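Local coordinates for putative cytoplasmic protein (Salmonella enterica subsp. enterica serovar Typhimurium, PDB 4J32) that probably cleaves peptide stems of peptidoglycan as Tae4, a papain-like NlpC/P60-type amidase effector of the type VI secretion system, and is held in complex by its immunity protein Tai4, at residues G41-K46 against K80-D85; C57-S62 against K87-R92; Y99-M104 against T169-P174; K123-V128 against G138-W143. All coordinates share one frame; numbering follows the deposited sequence. Where two conformers were deposited one is given.

Contact 1. Residues G41-K46 against K80-D85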
loop_
_atom_site.group_PDB
_atom_site.type_symbol
_atom_site.label_atom_id
_atom_site.label_comp_id
_atom_site.label_asym_id
_atom_site.label_seq_id
_atom_site.Cartn_x
_atom_site.Cartn_y
_atom_site.Cartn_z
ATOM N N GLY A 41 -7.157 -12.608 26.662
ATOM C CA GLY A 41 -7.707 -11.316 27.066
ATOM C C GLY A 41 -6.622 -10.359 27.519
ATOM O O GLY A 41 -5.450 -10.546 27.198
ATOM N N GLY A 42 -7.014 -9.341 28.286
ATOM C CA GLY A 42 -6.074 -8.316 28.735
ATOM C C GLY A 42 -5.371 -7.635 27.573
ATOM O O GLY A 42 -5.964 -7.442 26.496
ATOM N N ASN A 43 -4.111 -7.256 27.781
ATOM C CA ASN A 43 -3.329 -6.604 26.723
ATOM C C ASN A 43 -3.021 -7.501 25.525
ATOM O O ASN A 43 -2.889 -7.011 24.398
ATOM C CB ASN A 43 -2.048 -5.986 27.286
ATOM C CG ASN A 43 -2.329 -4.761 28.165
ATOM O OD1 ASN A 43 -3.430 -4.209 28.149
ATOM N ND2 ASN A 43 -1.326 -4.332 28.922
ATOM N N VAL A 44 -2.873 -8.800 25.769
ATOM C CA VAL A 44 -2.786 -9.772 24.676
ATOM C C VAL A 44 -4.004 -9.616 23.740
ATOM O O VAL A 44 -3.849 -9.409 22.517
ATOM C CB VAL A 44 -2.644 -11.227 25.201
ATOM C CG1 VAL A 44 -2.783 -12.264 24.061
ATOM C CG2 VAL A 44 -1.282 -11.416 25.895
ATOM N N GLY A 45 -5.193 -9.707 24.318
ATOM C CA GLY A 45 -6.423 -9.523 23.546
ATOM C C GLY A 45 -6.553 -8.185 22.828
ATOM O O GLY A 45 -6.935 -8.128 21.652
ATOM N N LYS A 46 -6.249 -7.100 23.539
ATOM C CA LYS A 46 -6.293 -5.760 22.960
ATOM C C LYS A 46 -5.383 -5.611 21.741
ATOM O O LYS A 46 -5.785 -5.032 20.725
ATOM C CB LYS A 46 -5.945 -4.725 24.028
ATOM C CG LYS A 46 -7.074 -4.586 25.051
ATOM C CD LYS A 46 -6.873 -3.409 25.974
ATOM C CE LYS A 46 -8.030 -3.319 26.956
ATOM N NZ LYS A 46 -7.693 -2.415 28.092
ATOM N N LYS A 80 6.998 -8.060 26.177
ATOM C CA LYS A 80 5.876 -8.907 26.579
ATOM C C LYS A 80 4.696 -8.024 26.960
ATOM O O LYS A 80 4.873 -6.844 27.262
ATOM C CB LYS A 80 6.265 -9.783 27.781
ATOM C CG LYS A 80 6.555 -8.981 29.057
ATOM C CD LYS A 80 7.250 -9.831 30.150
ATOM C CE LYS A 80 8.759 -9.905 29.968
ATOM N NZ LYS A 80 9.414 -8.584 30.244
ATOM N N VAL A 81 3.504 -8.606 26.896
ATOM C CA VAL A 81 2.294 -7.912 27.338
ATOM C C VAL A 81 1.519 -8.820 28.274
ATOM O O VAL A 81 1.595 -10.051 28.176
ATOM C CB VAL A 81 1.387 -7.458 26.163
ATOM C CG1 VAL A 81 2.116 -6.484 25.236
ATOM C CG2 VAL A 81 0.913 -8.643 25.349
ATOM N N SER A 82 0.720 -8.216 29.148
ATOM C CA SER A 82 -0.025 -9.004 30.115
ATOM C C SER A 82 -1.329 -9.576 29.529
ATOM O O SER A 82 -1.913 -8.998 28.592
ATOM C CB SER A 82 -0.287 -8.194 31.377
ATOM O OG SER A 82 -0.957 -6.984 31.084
ATOM N N GLY A 83 -1.744 -10.735 30.047
ATOM C CA GLY A 83 -3.089 -11.265 29.804
ATOM C C GLY A 83 -4.098 -10.819 30.869
ATOM O O GLY A 83 -3.753 -10.109 31.833
ATOM N N ALA A 84 -5.351 -11.244 30.708
ATOM C CA ALA A 84 -6.379 -11.003 31.750
ATOM C C ALA A 84 -5.994 -11.664 33.090
ATOM O O ALA A 84 -6.430 -11.223 34.146
ATOM C CB ALA A 84 -7.739 -11.492 31.281
ATOM N N ASP A 85 -5.153 -12.698 33.022
ATOM C CA ASP A 85 -4.595 -13.378 34.201
ATOM C C ASP A 85 -3.480 -12.587 34.913
ATOM O O ASP A 85 -2.956 -13.046 35.932
ATOM C CB ASP A 85 -4.063 -14.767 33.815
ATOM C CG ASP A 85 -2.983 -14.714 32.733
ATOM O OD1 ASP A 85 -2.584 -13.601 32.294
ATOM O OD2 ASP A 85 -2.540 -15.804 32.296
HETATM O O HOH W 1 -3.600 -7.217 30.617
#

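Contact 2. Residues C57-S62 against K87-R92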
loop_
_atom_site.group_PDB
_atom_site.type_symbol
_atom_site.label_atom_id
_atom_site.label_comp_id
_atom_site.label_asym_id
_atom_site.label_seq_id
_atom_site.Cartn_x
_atom_site.Cartn_y
_atom_site.Cartn_z
ATOM N N CYS A 57 2.452 -17.978 17.565
ATOM C CA CYS A 57 3.510 -18.896 17.995
ATOM C C CYS A 57 4.086 -18.565 19.405
ATOM O O CYS A 57 3.961 -19.390 20.320
ATOM C CB CYS A 57 4.599 -19.030 16.920
ATOM S SG CYS A 57 6.136 -19.736 17.576
ATOM N N PRO A 58 4.691 -17.363 19.599
ATOM C CA PRO A 58 5.283 -17.122 20.917
ATOM C C PRO A 58 4.267 -16.916 22.039
ATOM O O PRO A 58 4.576 -17.165 23.214
ATOM C CB PRO A 58 6.132 -15.854 20.703
ATOM C CG PRO A 58 5.471 -15.142 19.567
ATOM C CD PRO A 58 4.956 -16.250 18.662
ATOM N N ILE A 59 3.065 -16.483 21.669
ATOM C CA ILE A 59 2.011 -16.273 22.650
ATOM C C ILE A 59 1.526 -17.632 23.154
ATOM O O ILE A 59 1.269 -17.800 24.354
ATOM C CB ILE A 59 0.861 -15.431 22.057
ATOM C CG1 ILE A 59 1.411 -14.068 21.571
ATOM C CG2 ILE A 59 -0.288 -15.230 23.123
ATOM C CD1 ILE A 59 0.416 -13.181 20.755
ATOM N N ARG A 60 1.416 -18.613 22.251
ATOM C CA ARG A 60 1.017 -19.949 22.717
ATOM C C ARG A 60 2.072 -20.561 23.650
ATOM O O ARG A 60 1.726 -21.153 24.672
ATOM C CB ARG A 60 0.727 -20.904 21.564
ATOM C CG ARG A 60 -0.379 -20.467 20.576
ATOM C CD ARG A 60 -0.616 -21.587 19.556
ATOM N NE ARG A 60 -1.611 -21.201 18.558
ATOM C CZ ARG A 60 -1.330 -20.927 17.289
ATOM N NH1 ARG A 60 -0.073 -21.008 16.824
ATOM N NH2 ARG A 60 -2.304 -20.561 16.474
ATOM N N MET A 61 3.345 -20.421 23.300
ATOM C CA MET A 61 4.432 -20.915 24.149
ATOM C C MET A 61 4.446 -20.201 25.509
ATOM O O MET A 61 4.674 -20.821 26.552
ATOM C CB MET A 61 5.770 -20.795 23.418
ATOM C CG MET A 61 5.987 -21.886 22.355
ATOM S SD MET A 61 5.815 -23.568 22.998
ATOM C CE MET A 61 7.113 -23.591 24.251
ATOM N N SER A 62 4.174 -18.894 25.499
ATOM C CA SER A 62 4.053 -18.155 26.758
ATOM C C SER A 62 2.913 -18.708 27.631
ATOM O O SER A 62 3.061 -18.881 28.846
ATOM C CB SER A 62 3.831 -16.661 26.487
ATOM O OG SER A 62 4.966 -16.101 25.842
ATOM N N LYS A 87 -0.579 -12.363 33.991
ATOM C CA LYS A 87 0.694 -13.009 33.634
ATOM C C LYS A 87 1.178 -12.461 32.290
ATOM O O LYS A 87 0.443 -11.769 31.599
ATOM C CB LYS A 87 0.540 -14.540 33.598
ATOM C CG LYS A 87 0.012 -15.110 34.942
ATOM C CD LYS A 87 -0.039 -16.637 34.940
ATOM C CE LYS A 87 -0.788 -17.146 36.180
ATOM N NZ LYS A 87 -1.094 -18.606 35.996
ATOM N N PHE A 88 2.413 -12.792 31.918
ATOM C CA PHE A 88 3.073 -12.099 30.802
ATOM C C PHE A 88 3.347 -12.988 29.616
ATOM O O PHE A 88 3.699 -14.166 29.777
ATOM C CB PHE A 88 4.356 -11.418 31.285
ATOM C CG PHE A 88 4.134 -10.542 32.484
ATOM C CD1 PHE A 88 3.603 -9.259 32.339
ATOM C CD2 PHE A 88 4.396 -11.023 33.769
ATOM C CE1 PHE A 88 3.349 -8.458 33.467
ATOM C CE2 PHE A 88 4.161 -10.231 34.893
ATOM C CZ PHE A 88 3.627 -8.947 34.742
ATOM N N TYR A 89 3.210 -12.391 28.428
ATOM C CA TYR A 89 3.214 -13.116 27.161
ATOM C C TYR A 89 4.161 -12.456 26.191
ATOM O O TYR A 89 3.950 -11.306 25.785
ATOM C CB TYR A 89 1.782 -13.155 26.587
ATOM C CG TYR A 89 0.849 -13.962 27.458
ATOM C CD1 TYR A 89 0.591 -15.300 27.171
ATOM C CD2 TYR A 89 0.269 -13.403 28.614
ATOM C CE1 TYR A 89 -0.230 -16.070 27.996
ATOM C CE2 TYR A 89 -0.556 -14.166 29.450
ATOM C CZ TYR A 89 -0.799 -15.497 29.121
ATOM O OH TYR A 89 -1.590 -16.259 29.927
ATOM N N ILE A 90 5.224 -13.188 25.849
ATOM C CA ILE A 90 6.204 -12.769 24.851
ATOM C C ILE A 90 5.590 -12.880 23.456
ATOM O O ILE A 90 4.917 -13.865 23.149
ATOM C CB ILE A 90 7.500 -13.621 25.002
ATOM C CG1 ILE A 90 8.260 -13.193 26.276
ATOM C CG2 ILE A 90 8.393 -13.565 23.709
ATOM C CD1 ILE A 90 9.461 -14.147 26.634
ATOM N N TYR A 91 5.812 -11.873 22.616
ATOM C CA TYR A 91 5.102 -11.808 21.335
ATOM C C TYR A 91 5.999 -11.885 20.096
ATOM O O TYR A 91 5.503 -11.860 18.958
ATOM C CB TYR A 91 4.146 -10.605 21.293
ATOM C CG TYR A 91 4.791 -9.239 21.528
ATOM C CD1 TYR A 91 5.382 -8.547 20.481
ATOM C CD2 TYR A 91 4.795 -8.647 22.798
ATOM C CE1 TYR A 91 5.957 -7.279 20.670
ATOM C CE2 TYR A 91 5.354 -7.377 22.998
ATOM C CZ TYR A 91 5.914 -6.692 21.924
ATOM O OH TYR A 91 6.500 -5.458 22.084
ATOM N N ARG A 92 7.309 -11.964 20.316
ATOM C CA ARG A 92 8.277 -12.176 19.234
ATOM C C ARG A 92 8.876 -13.580 19.300
ATOM O O ARG A 92 9.302 -14.049 20.368
ATOM C CB ARG A 92 9.399 -11.133 19.279
ATOM C CG ARG A 92 8.896 -9.719 19.001
ATOM C CD ARG A 92 10.043 -8.679 19.051
ATOM N NE ARG A 92 9.574 -7.429 18.452
ATOM C CZ ARG A 92 9.490 -6.245 19.066
ATOM N NH1 ARG A 92 9.903 -6.100 20.329
ATOM N NH2 ARG A 92 9.021 -5.188 18.398
#

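Contact 3. Residues Y99-M104 against T169-P174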
loop_
_atom_site.group_PDB
_atom_site.type_symbol
_atom_site.label_atom_id
_atom_site.label_comp_id
_atom_site.label_asym_id
_atom_site.label_seq_id
_atom_site.Cartn_x
_atom_site.Cartn_y
_atom_site.Cartn_z
ATOM N N TYR A 99 14.567 -16.575 25.204
ATOM C CA TYR A 99 14.052 -16.819 26.561
ATOM C C TYR A 99 14.291 -18.265 26.982
ATOM O O TYR A 99 14.815 -18.540 28.080
ATOM C CB TYR A 99 12.546 -16.478 26.658
ATOM C CG TYR A 99 11.967 -16.763 28.042
ATOM C CD1 TYR A 99 11.981 -15.784 29.048
ATOM C CD2 TYR A 99 11.430 -18.027 28.354
ATOM C CE1 TYR A 99 11.442 -16.058 30.347
ATOM C CE2 TYR A 99 10.913 -18.308 29.639
ATOM C CZ TYR A 99 10.913 -17.319 30.613
ATOM O OH TYR A 99 10.414 -17.619 31.854
ATOM N N LEU A 100 13.919 -19.193 26.106
ATOM C CA LEU A 100 14.112 -20.620 26.401
ATOM C C LEU A 100 15.599 -20.992 26.543
ATOM O O LEU A 100 15.952 -21.729 27.448
ATOM C CB LEU A 100 13.407 -21.492 25.354
ATOM C CG LEU A 100 11.876 -21.312 25.331
ATOM C CD1 LEU A 100 11.345 -21.770 23.997
ATOM C CD2 LEU A 100 11.195 -22.027 26.477
ATOM N N THR A 101 16.449 -20.428 25.689
ATOM C CA THR A 101 17.899 -20.667 25.739
ATOM C C THR A 101 18.430 -20.285 27.119
ATOM O O THR A 101 19.311 -20.960 27.658
ATOM C CB THR A 101 18.631 -19.865 24.632
ATOM O OG1 THR A 101 18.126 -20.261 23.343
ATOM C CG2 THR A 101 20.125 -20.106 24.681
ATOM N N HIS A 102 17.862 -19.231 27.708
ATOM C CA HIS A 102 18.389 -18.704 28.964
ATOM C C HIS A 102 17.715 -19.245 30.218
ATOM O O HIS A 102 18.201 -19.007 31.319
ATOM C CB HIS A 102 18.404 -17.176 28.947
ATOM C CG HIS A 102 19.478 -16.613 28.075
ATOM N ND1 HIS A 102 19.280 -16.322 26.744
ATOM C CD2 HIS A 102 20.777 -16.337 28.332
ATOM C CE1 HIS A 102 20.404 -15.863 26.222
ATOM N NE2 HIS A 102 21.329 -15.868 27.163
ATOM N N THR A 103 16.623 -19.986 30.055
ATOM C CA THR A 103 15.870 -20.506 31.197
ATOM C C THR A 103 15.782 -22.034 31.248
ATOM O O THR A 103 15.570 -22.602 32.328
ATOM C CB THR A 103 14.413 -19.921 31.254
ATOM O OG1 THR A 103 13.679 -20.374 30.114
ATOM C CG2 THR A 103 14.430 -18.392 31.254
ATOM N N MET A 104 15.918 -22.701 30.100
ATOM C CA MET A 104 15.645 -24.155 30.015
ATOM C C MET A 104 16.830 -25.081 30.307
ATOM O O MET A 104 16.664 -26.309 30.377
ATOM C CB MET A 104 15.079 -24.514 28.642
ATOM C CG MET A 104 13.640 -24.069 28.406
ATOM S SD MET A 104 12.487 -25.014 29.378
ATOM C CE MET A 104 12.575 -26.614 28.592
ATOM N N THR A 169 16.421 -27.798 17.730
ATOM C CA THR A 169 16.852 -27.945 19.117
ATOM C C THR A 169 15.661 -28.441 19.931
ATOM O O THR A 169 14.560 -27.893 19.822
ATOM C CB THR A 169 17.316 -26.569 19.670
ATOM O OG1 THR A 169 18.384 -26.072 18.862
ATOM C CG2 THR A 169 17.787 -26.648 21.143
ATOM N N LEU A 170 15.889 -29.474 20.740
ATOM C CA LEU A 170 14.850 -30.008 21.602
ATOM C C LEU A 170 15.271 -29.942 23.078
ATOM O O LEU A 170 16.387 -30.349 23.445
ATOM C CB LEU A 170 14.511 -31.453 21.190
ATOM C CG LEU A 170 13.364 -32.141 21.973
ATOM C CD1 LEU A 170 11.985 -31.663 21.525
ATOM C CD2 LEU A 170 13.473 -33.663 21.851
ATOM N N TRP A 171 14.379 -29.392 23.911
ATOM C CA TRP A 171 14.492 -29.548 25.371
ATOM C C TRP A 171 13.441 -30.565 25.785
ATOM O O TRP A 171 12.252 -30.325 25.614
ATOM C CB TRP A 171 14.188 -28.225 26.091
ATOM C CG TRP A 171 15.310 -27.211 26.021
ATOM C CD1 TRP A 171 16.399 -27.150 26.825
ATOM C CD2 TRP A 171 15.425 -26.124 25.101
ATOM N NE1 TRP A 171 17.210 -26.092 26.454
ATOM C CE2 TRP A 171 16.619 -25.432 25.413
ATOM C CE3 TRP A 171 14.635 -25.663 24.053
ATOM C CZ2 TRP A 171 17.049 -24.305 24.698
ATOM C CZ3 TRP A 171 15.062 -24.530 23.337
ATOM C CH2 TRP A 171 16.259 -23.867 23.672
ATOM N N ILE A 172 13.887 -31.699 26.313
ATOM C CA ILE A 172 12.953 -32.755 26.727
ATOM C C ILE A 172 12.111 -32.295 27.915
ATOM O O ILE A 172 12.641 -31.707 28.887
ATOM C CB ILE A 172 13.724 -34.071 27.061
ATOM C CG1 ILE A 172 14.324 -34.667 25.772
ATOM C CG2 ILE A 172 12.841 -35.066 27.799
ATOM C CD1 ILE A 172 15.215 -35.888 26.012
ATOM N N LEU A 173 10.810 -32.553 27.840
ATOM C CA LEU A 173 9.914 -32.350 28.982
ATOM C C LEU A 173 9.548 -33.693 29.604
ATOM O O LEU A 173 9.220 -34.632 28.879
ATOM C CB LEU A 173 8.650 -31.557 28.566
ATOM C CG LEU A 173 8.835 -30.115 28.031
ATOM C CD1 LEU A 173 7.447 -29.490 27.746
ATOM C CD2 LEU A 173 9.606 -29.237 29.017
ATOM N N PRO A 174 9.630 -33.795 30.951
ATOM C CA PRO A 174 9.542 -35.087 31.623
ATOM C C PRO A 174 8.126 -35.667 31.703
ATOM O O PRO A 174 7.122 -34.949 31.620
ATOM C CB PRO A 174 10.058 -34.771 33.034
ATOM C CG PRO A 174 9.624 -33.362 33.257
ATOM C CD PRO A 174 9.848 -32.694 31.913
ATOM O OXT PRO A 174 7.994 -36.890 31.897
#

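Contact 4. Residues K123-V128 against G138-W143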
loop_
_atom_site.group_PDB
_atom_site.type_symbol
_atom_site.label_atom_id
_atom_site.label_comp_id
_atom_site.label_asym_id
_atom_site.label_seq_id
_atom_site.Cartn_x
_atom_site.Cartn_y
_atom_site.Cartn_z
ATOM N N LYS A 123 10.357 -36.200 23.430
ATOM C CA LYS A 123 9.264 -35.212 23.479
ATOM C C LYS A 123 9.600 -33.992 24.330
ATOM O O LYS A 123 10.335 -34.100 25.325
ATOM C CB LYS A 123 7.964 -35.870 23.949
ATOM C CG LYS A 123 7.968 -36.401 25.384
ATOM C CD LYS A 123 6.709 -37.197 25.690
ATOM C CE LYS A 123 6.670 -37.624 27.172
ATOM N NZ LYS A 123 7.747 -38.603 27.536
ATOM N N GLY A 124 9.092 -32.829 23.924
ATOM C CA GLY A 124 9.294 -31.601 24.692
ATOM C C GLY A 124 9.151 -30.352 23.860
ATOM O O GLY A 124 8.310 -30.301 22.974
ATOM N N ILE A 125 9.956 -29.337 24.155
ATOM C CA ILE A 125 9.844 -28.072 23.447
ATOM C C ILE A 125 10.854 -28.084 22.294
ATOM O O ILE A 125 12.044 -28.337 22.514
ATOM C CB ILE A 125 10.146 -26.886 24.392
ATOM C CG1 ILE A 125 9.139 -26.844 25.558
ATOM C CG2 ILE A 125 10.168 -25.562 23.602
ATOM C CD1 ILE A 125 9.554 -25.891 26.678
ATOM N N ILE A 126 10.377 -27.813 21.080
ATOM C CA ILE A 126 11.236 -27.809 19.901
ATOM C C ILE A 126 11.360 -26.404 19.289
ATOM O O ILE A 126 10.375 -25.664 19.174
ATOM C CB ILE A 126 10.774 -28.859 18.837
ATOM C CG1 ILE A 126 11.838 -29.049 17.741
ATOM C CG2 ILE A 126 9.401 -28.499 18.237
ATOM C CD1 ILE A 126 11.789 -30.422 17.110
ATOM N N VAL A 127 12.583 -26.046 18.917
ATOM C CA VAL A 127 12.840 -24.828 18.171
ATOM C C VAL A 127 13.466 -25.229 16.857
ATOM O O VAL A 127 14.373 -26.063 16.833
ATOM C CB VAL A 127 13.819 -23.870 18.936
ATOM C CG1 VAL A 127 14.287 -22.701 18.038
ATOM C CG2 VAL A 127 13.140 -23.335 20.203
ATOM N N VAL A 128 12.961 -24.664 15.755
ATOM C CA VAL A 128 13.607 -24.813 14.461
ATOM C C VAL A 128 13.915 -23.418 13.916
ATOM O O VAL A 128 13.031 -22.553 13.883
ATOM C CB VAL A 128 12.722 -25.621 13.475
ATOM C CG1 VAL A 128 13.458 -25.897 12.182
ATOM C CG2 VAL A 128 12.236 -26.938 14.117
ATOM N N GLY A 138 12.274 -18.520 12.399
ATOM C CA GLY A 138 12.070 -19.861 12.924
ATOM C C GLY A 138 10.741 -20.013 13.606
ATOM O O GLY A 138 9.856 -19.166 13.445
ATOM N N HIS A 139 10.609 -21.104 14.359
ATOM C CA HIS A 139 9.335 -21.465 14.980
ATOM C C HIS A 139 9.668 -22.173 16.292
ATOM O O HIS A 139 10.746 -22.778 16.415
ATOM C CB HIS A 139 8.540 -22.410 14.066
ATOM C CG HIS A 139 7.077 -22.463 14.390
ATOM N ND1 HIS A 139 6.226 -21.400 14.174
ATOM C CD2 HIS A 139 6.319 -23.451 14.925
ATOM C CE1 HIS A 139 5.004 -21.732 14.557
ATOM N NE2 HIS A 139 5.037 -22.971 15.024
ATOM N N VAL A 140 8.765 -22.056 17.259
ATOM C CA VAL A 140 8.893 -22.713 18.570
ATOM C C VAL A 140 7.554 -23.367 18.858
ATOM O O VAL A 140 6.507 -22.707 18.760
ATOM C CB VAL A 140 9.107 -21.721 19.751
ATOM C CG1 VAL A 140 9.609 -22.477 21.011
ATOM C CG2 VAL A 140 10.020 -20.577 19.392
ATOM N N THR A 141 7.576 -24.653 19.205
ATOM C CA THR A 141 6.325 -25.375 19.490
ATOM C C THR A 141 6.601 -26.598 20.389
ATOM O O THR A 141 7.723 -26.769 20.864
ATOM C CB THR A 141 5.563 -25.763 18.181
ATOM O OG1 THR A 141 4.223 -26.189 18.491
ATOM C CG2 THR A 141 6.291 -26.820 17.406
ATOM N N LEU A 142 5.576 -27.412 20.636
ATOM C CA LEU A 142 5.776 -28.668 21.350
ATOM C C LEU A 142 5.808 -29.814 20.360
ATOM O O LEU A 142 5.262 -29.720 19.254
ATOM C CB LEU A 142 4.660 -28.910 22.384
ATOM C CG LEU A 142 4.489 -27.806 23.434
ATOM C CD1 LEU A 142 3.387 -28.235 24.359
ATOM C CD2 LEU A 142 5.772 -27.592 24.219
ATOM N N TRP A 143 6.471 -30.885 20.772
ATOM C CA TRP A 143 6.704 -32.055 19.945
ATOM C C TRP A 143 6.491 -33.271 20.829
ATOM O O TRP A 143 7.077 -33.362 21.924
ATOM C CB TRP A 143 8.149 -31.985 19.389
ATOM C CG TRP A 143 8.657 -33.241 18.755
ATOM C CD1 TRP A 143 9.490 -34.172 19.326
ATOM C CD2 TRP A 143 8.377 -33.715 17.431
ATOM N NE1 TRP A 143 9.753 -35.190 18.425
ATOM C CE2 TRP A 143 9.083 -34.929 17.259
ATOM C CE3 TRP A 143 7.617 -33.215 16.363
ATOM C CZ2 TRP A 143 9.034 -35.663 16.067
ATOM C CZ3 TRP A 143 7.570 -33.946 15.181
ATOM C CH2 TRP A 143 8.281 -35.152 15.045
#

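Contact 1. Residues G41-K46 against K80-D85
The N-terminal turn of helix 42-49 docks against the small antiparallel sheet of strands 80-82 and 88-90, on the helical side of this papain-like amidase. Val81 also packs on Val51 of the immunity protein chain, and Gly41, Gly42, Gly45 and Lys46 help line a pocket holding 2-ethoxyethanol, probably a crystallisation component. Polar contacts centre on the end of strand 80-82. Val44 N donates to Ser82 O at 3.0 Å, with an N-H...O angle of 149° and the donor in the carbonyl plane, so the helix's first turn pairs with the strand. A water reinforces the joint: it accepts from Asn43 N at 2.9 Å, lies 2.7 Å from Ser82 OG, and donates weakly to Gly83 O. Backbone packing comes next. A CB on Gly42 would run into Gly83 C and Ala84 N, so the bare main chains can meet, Gly42 CA 3.8 Å from Gly83 C. Gly83 CA adds a CA-H...O contact to Gly41 O at 3.6 Å. The apolar part is a crossing of two valines: Val44 CG2, anti to its own carbonyl carbon, meets Val81 CG2 obliquely, tip to tip at 3.6 Å.

Contact 2. Residues C57-S62 against K87-R92
Helix 57-62 and strand 88-90 run roughly antiparallel, 143° between their directions and 6.7 Å apart at the axes, bringing Pro58 beside Tyr91 and Ser62 beside Tyr89. Ser62 does the polar work. Its OG lies anti to the carbonyl carbon (chi1 -64°), which lets it turn back along the helix and donate to Pro58 O at 2.9 Å while accepting from Ile90 N, also at 2.9 Å. The second bond is bent, 136° at the hydrogen. Pro58 O is thus gripped twice, by Ser62 N and Ser62 OG, and the buried hydroxyl has its donor and acceptor roles both filled. Pro58 meets the backbone where the strand runs out: its CG comes 3.3 Å from Tyr91 O, and its CB packs on Ile90 O.

Around the Tyr89 ring, Ser62 CB approaches CD1 at 3.6 Å and Ile59 O sits at the edge, in the ring plane. Ile59 CG2 reaches the same CD1 at 4.1 Å, its side chain crossing the tyrosine at about a right angle. The far end of Tyr89 is fixed by a hydrogen bond from OH to Asp85 OD2. Farther along, Tyr91 CE1 covers one face of the Arg92 guanidinium, whose NE and NH1 bond to backbone oxygens of Leu44 and Gln49 of the immunity protein chain. This helix begins with Cys57, whose CB lies against His139 of the sheet, an arrangement consistent with the catalytic Cys-His pair of papain-like NlpC/P60 enzymes.

Contact 3. Residues Y99-M104 against T169-P174
Helix-on-sheet packing of the papain-like fold is what joins these segments: the C-terminal end of helix 93-103 rests on the last strand, 164-172, with the indole of Trp171 as the bearing surface. No hydrogen bond crosses the interface. Met104 CB sits over the five-membered ring, 3.5 Å from its centroid and 13° off the normal, a close CH-pi contact. Farther along the same side chain, Met104 SD makes a looser, oblique Met-aromatic contact, 5.2 Å from the centroid of the Trp171 five-membered ring. The benzo end of the indole is met by the helix. Leu100 CB lies over it, 4.0 Å from Trp171 CZ3, and Thr101 CA comes obliquely to 3.9 Å from Trp171 CZ2. On the opposite face Thr169 CG2 packs from within the strand, so both faces of the indole have a neighbour, the threonine methyl toward the rim. Its rotation is fixed further by a hydrogen bond from Trp171 NE1 to Gly105 O, while Leu100 O accepts from both Thr103 N and Met104 N. Met104 and Thr103 also line a pocket holding a 2-ethoxyethanol molecule. Because the Met104 chain is bent at chi2 and chi3, both near -70°, its methyl folds back over the strand: CE lies 4.0 Å from Leu173 CD2 and presses on Trp171 CB at 3.4 Å.

Contact 4. Residues K123-V128 against G138-W143
Strands 124-128 and 138-143 form an antiparallel hairpin pair. Gly124-Trp143, Ile126-Thr141 and Val128-His139 are the hydrogen-bonded pairs; Ile125-Leu142 and Val127-Val140 are the non-hydrogen-bonded ones. In the central ring Ile126 N donates to Thr141 O at 2.9 Å and Thr141 N to Ile126 O at 3.0 Å, both nearly straight at 165°.

Ile125 can be followed outward. From CB, which lies 4.4 Å from Leu142 CD2, the chain forks. The CG2 branch, anti to the backbone N, runs beside Val140 and comes 4.1 Å from its CG1. The CG1 branch, anti to the carbonyl carbon (chi1 -61°), approaches Leu142 CD2 to 3.7 Å. From there the chain is extended (chi2 168°) and carries CD1 away from the hairpin, to 3.6 Å from Met104 CE and 4.1 Å from Leu173 CD2. Val127 and Val140 lie side by side on this face.

On the other face Ile126 CG2 and Thr141 CG2 touch at 3.6 Å, and Trp143 CB also packs on Ile126 CG2. Two polar ends on that face are satisfied outside the pair: His139 NE2 bonds to Asp150 OD2, and Trp143 NE1 to Phe119 O. The His139-Asp150 bond is consistent with His139 being the catalytic histidine of a papain-like peptidase, carried on this edge strand.

Strand 138-143 is the edge strand of the sheet within the chain, and strand 164-172 flanks 124-131. The face of Ile125, Val127 and Val140 is covered by helix 93-103, while Leu142 meets helix 19-28.

Contacts 2, 3 and 4 are buried, whereas contact 1 lies toward the surface, about 17 Å from the chain's centre. Contacts 1 and 2 share the two-stranded sheet, joined by the backbone pair Val81-Tyr89. Contacts 1, 2 and 4 touch the immunity protein and contact 3 does not. Contacts 3 and 4 share the larger sheet: strands 164-172 and 124-131 are neighbours, and Leu100 packs on Val140. Chemistry follows place. Contact 1 mixes backbone, water and one valine pair; contact 2 turns on a serine hydroxyl; contact 3 is apolar around an indole; contact 4 is a regular backbone ladder. Met61 of helix 57-67, packing on Ile125 and Val140, connects contacts 2 and 4, bridging the helical and sheet halves.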